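Local coordinates for protein catalase (Pseudomonas syringae, PDB 1M7S) that decomposes hydrogen peroxide into water and oxygen with the help of a bound heme, protecting the cell from peroxide damage, at residues 159-163 with 445-449. Residues are numbered along the deposited sequence; the frame is centred on the assembly and turned at random.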
ATOM      1  N   PHE A 159       6.849 -30.647 -14.745  1.00  7.46           N
ATOM      2  CA  PHE A 159       7.696 -31.549 -15.552  1.00  8.16           C
ATOM      3  C   PHE A 159       7.889 -31.079 -16.974  1.00  8.94           C
ATOM      4  O   PHE A 159       8.937 -31.363 -17.564  1.00  8.12           O
ATOM      5  CB  PHE A 159       7.302 -33.018 -15.461  1.00  8.39           C
ATOM      6  CG  PHE A 159       7.478 -33.563 -14.056  1.00  7.97           C
ATOM      7  CD1 PHE A 159       6.399 -34.019 -13.355  1.00  6.58           C
ATOM      8  CD2 PHE A 159       8.767 -33.613 -13.512  1.00  8.35           C
ATOM      9  CE1 PHE A 159       6.558 -34.529 -12.064  1.00  9.37           C
ATOM     10  CE2 PHE A 159       8.930 -34.120 -12.223  1.00  7.48           C
ATOM     11  CZ  PHE A 159       7.836 -34.588 -11.497  1.00  7.52           C
ATOM     12  N   ASP A 160       7.020 -30.227 -17.476  1.00  9.38           N
ATOM     13  CA  ASP A 160       7.266 -29.530 -18.738  1.00 10.18           C
ATOM     14  C   ASP A 160       8.473 -28.616 -18.499  1.00 10.47           C
ATOM     15  O   ASP A 160       9.503 -28.650 -19.211  1.00 10.25           O
ATOM     16  CB  ASP A 160       6.003 -28.711 -19.076  1.00  8.79           C
ATOM     17  CG  ASP A 160       6.144 -27.749 -20.233  1.00 12.06           C
ATOM     18  OD1 ASP A 160       7.013 -28.007 -21.084  1.00 11.84           O
ATOM     19  OD2 ASP A 160       5.381 -26.755 -20.300  1.00 10.65           O
ATOM     20  N   PHE A 161       8.490 -27.865 -17.386  1.00  7.18           N
ATOM     21  CA  PHE A 161       9.632 -26.983 -17.067  1.00  7.30           C
ATOM     22  C   PHE A 161      10.918 -27.764 -16.855  1.00  6.19           C
ATOM     23  O   PHE A 161      11.938 -27.550 -17.545  1.00  8.23           O
ATOM     24  CB  PHE A 161       9.308 -26.151 -15.797  1.00  7.33           C
ATOM     25  CG  PHE A 161      10.418 -25.250 -15.318  1.00  6.44           C
ATOM     26  CD1 PHE A 161      10.838 -24.109 -15.976  1.00  5.79           C
ATOM     27  CD2 PHE A 161      11.099 -25.640 -14.179  1.00  6.10           C
ATOM     28  CE1 PHE A 161      11.875 -23.317 -15.495  1.00  6.90           C
ATOM     29  CE2 PHE A 161      12.145 -24.862 -13.686  1.00  5.53           C
ATOM     30  CZ  PHE A 161      12.519 -23.719 -14.333  1.00  5.32           C
ATOM     31  N   PHE A 162      10.875 -28.729 -15.928  1.00  7.43           N
ATOM     32  CA  PHE A 162      12.079 -29.456 -15.529  1.00  7.13           C
ATOM     33  C   PHE A 162      12.641 -30.395 -16.590  1.00  8.40           C
ATOM     34  O   PHE A 162      13.846 -30.690 -16.563  1.00  6.92           O
ATOM     35  CB  PHE A 162      11.862 -30.224 -14.217  1.00  6.73           C
ATOM     36  CG  PHE A 162      11.842 -29.334 -12.996  1.00  8.03           C
ATOM     37  CD1 PHE A 162      10.810 -29.353 -12.087  1.00 10.50           C
ATOM     38  CD2 PHE A 162      12.930 -28.509 -12.757  1.00 11.46           C
ATOM     39  CE1 PHE A 162      10.846 -28.554 -10.919  1.00  9.84           C
ATOM     40  CE2 PHE A 162      12.969 -27.707 -11.628  1.00  9.00           C
ATOM     41  CZ  PHE A 162      11.939 -27.734 -10.727  1.00  8.64           C
ATOM     42  N   SER A 163      11.859 -30.749 -17.610  1.00  8.58           N
ATOM     43  CA  SER A 163      12.386 -31.442 -18.793  1.00  8.59           C
ATOM     44  C   SER A 163      13.425 -30.602 -19.532  1.00  9.91           C
ATOM     45  O   SER A 163      14.296 -31.181 -20.210  1.00 11.67           O
ATOM     46  CB  SER A 163      11.255 -31.855 -19.752  1.00  9.07           C
ATOM     47  OG  SER A 163      10.699 -30.762 -20.455  1.00  9.96           O
ATOM     48  N   SER A 445       7.956 -34.575 -22.603  1.00 11.68           N
ATOM     49  CA  SER A 445       8.649 -34.173 -21.361  1.00 11.56           C
ATOM     50  C   SER A 445       8.869 -35.357 -20.431  1.00 12.24           C
ATOM     51  O   SER A 445       9.899 -35.408 -19.762  1.00 11.64           O
ATOM     52  CB  SER A 445       7.810 -33.162 -20.547  1.00 11.83           C
ATOM     53  OG  SER A 445       7.758 -31.975 -21.317  1.00 10.67           O
ATOM     54  N   LYS A 446       7.903 -36.265 -20.384  1.00 13.14           N
ATOM     55  CA  LYS A 446       7.983 -37.437 -19.514  1.00 12.13           C
ATOM     56  C   LYS A 446       9.171 -38.314 -19.908  1.00 10.35           C
ATOM     57  O   LYS A 446       9.946 -38.662 -19.023  1.00  9.92           O
ATOM     58  CB  LYS A 446       6.701 -38.273 -19.576  1.00 11.87           C
ATOM     59  CG  LYS A 446       6.724 -39.553 -18.763  1.00 11.90           C
ATOM     60  CD  LYS A 446       5.581 -40.502 -19.076  1.00 10.55           C
ATOM     61  CE  LYS A 446       4.201 -39.915 -18.831  1.00 10.97           C
ATOM     62  NZ  LYS A 446       3.112 -40.910 -19.087  1.00 12.29           N
ATOM     63  N   ASN A 447       9.369 -38.642 -21.194  1.00  9.96           N
ATOM     64  CA  ASN A 447      10.518 -39.492 -21.511  1.00 12.45           C
ATOM     65  C   ASN A 447      11.831 -38.742 -21.316  1.00 11.38           C
ATOM     66  O   ASN A 447      12.793 -39.437 -21.019  1.00 12.51           O
ATOM     67  CB  ASN A 447      10.434 -40.057 -22.933  1.00 15.16           C
ATOM     68  CG  ASN A 447       9.303 -41.094 -22.991  1.00 15.52           C
ATOM     69  OD1 ASN A 447       9.103 -41.884 -22.086  1.00 14.93           O
ATOM     70  ND2 ASN A 447       8.564 -41.057 -24.090  1.00 18.38           N
ATOM     71  N   ILE A 448      11.811 -37.412 -21.449  1.00  9.58           N
ATOM     72  CA  ILE A 448      13.069 -36.665 -21.224  1.00 10.50           C
ATOM     73  C   ILE A 448      13.413 -36.691 -19.735  1.00  9.13           C
ATOM     74  O   ILE A 448      14.569 -36.880 -19.342  1.00  9.00           O
ATOM     75  CB  ILE A 448      12.956 -35.257 -21.760  1.00  9.61           C
ATOM     76  CG1 ILE A 448      13.063 -35.275 -23.311  1.00 10.63           C
ATOM     77  CG2 ILE A 448      14.060 -34.362 -21.154  1.00  8.68           C
ATOM     78  CD1 ILE A 448      12.715 -33.842 -23.791  1.00 10.75           C
ATOM     79  N   MET A 449      12.422 -36.443 -18.889  1.00 10.00           N
ATOM     80  CA  MET A 449      12.604 -36.548 -17.443  1.00  8.18           C
ATOM     81  C   MET A 449      13.144 -37.922 -17.079  1.00  9.29           C
ATOM     82  O   MET A 449      14.047 -37.989 -16.222  1.00  7.94           O
ATOM     83  CB  MET A 449      11.284 -36.335 -16.706  1.00  7.95           C
ATOM     84  CG  MET A 449      10.869 -34.867 -16.567  1.00  8.51           C
ATOM     85  SD  MET A 449      12.070 -33.703 -15.886  1.00  9.38           S
ATOM     86  CE  MET A 449      12.543 -34.522 -14.371  1.00  9.36           C
TER
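Met449 reaches from helix 443-456 across to helix 155-163 and lodges its sulfur against the backbone there, SD lying 3.4 Å from both N of Ser163 and C of Phe162. Its CG, placed by chi1 (-79°), lies 3.9 Å from CD2 of Phe159, while bends at chi2 and chi3 (both -52°) bring the sulfur to the Ser163 peptide and return CE toward the same ring carbon. The two side chains cross at about a right angle, and Met449 SD stands 5.4 Å from the centroid of the Phe159 ring, obliquely placed, in a Met-aromatic contact. A flexible, polarisable methionine suits this seam, where it can fit against both a ring and a peptide. Beside it the spacing is set by small residues: the CB atoms of Ser163 and Ser445 meet at 3.8 Å. With chi1 at 73°, Ser163 turns its OG back to the carbonyl O of Asp160, a 2.7 Å hydrogen bond that satisfies the hydroxyl within its own helix turn. Ile448 packs its CG2 methyl 3.3 Å from the carbonyl O of Ser163, an oxygen that accepts a hydrogen bond from the Tyr452 hydroxyl. The second subunit takes part at Ser163 and Asp160: its Tyr376, Ser379 and the backbone N of Arg380 bind the Asp160 carboxylate, while Arg380 also bonds Ser163 OG. The axes of 159-163 and 445-449 come within 8.7 Å at an angle of 51°; their helices thus join the catalase core sequence to the C-terminal helical region, with helix 169-176 and helix 424-438 packing against Phe159 and Met449.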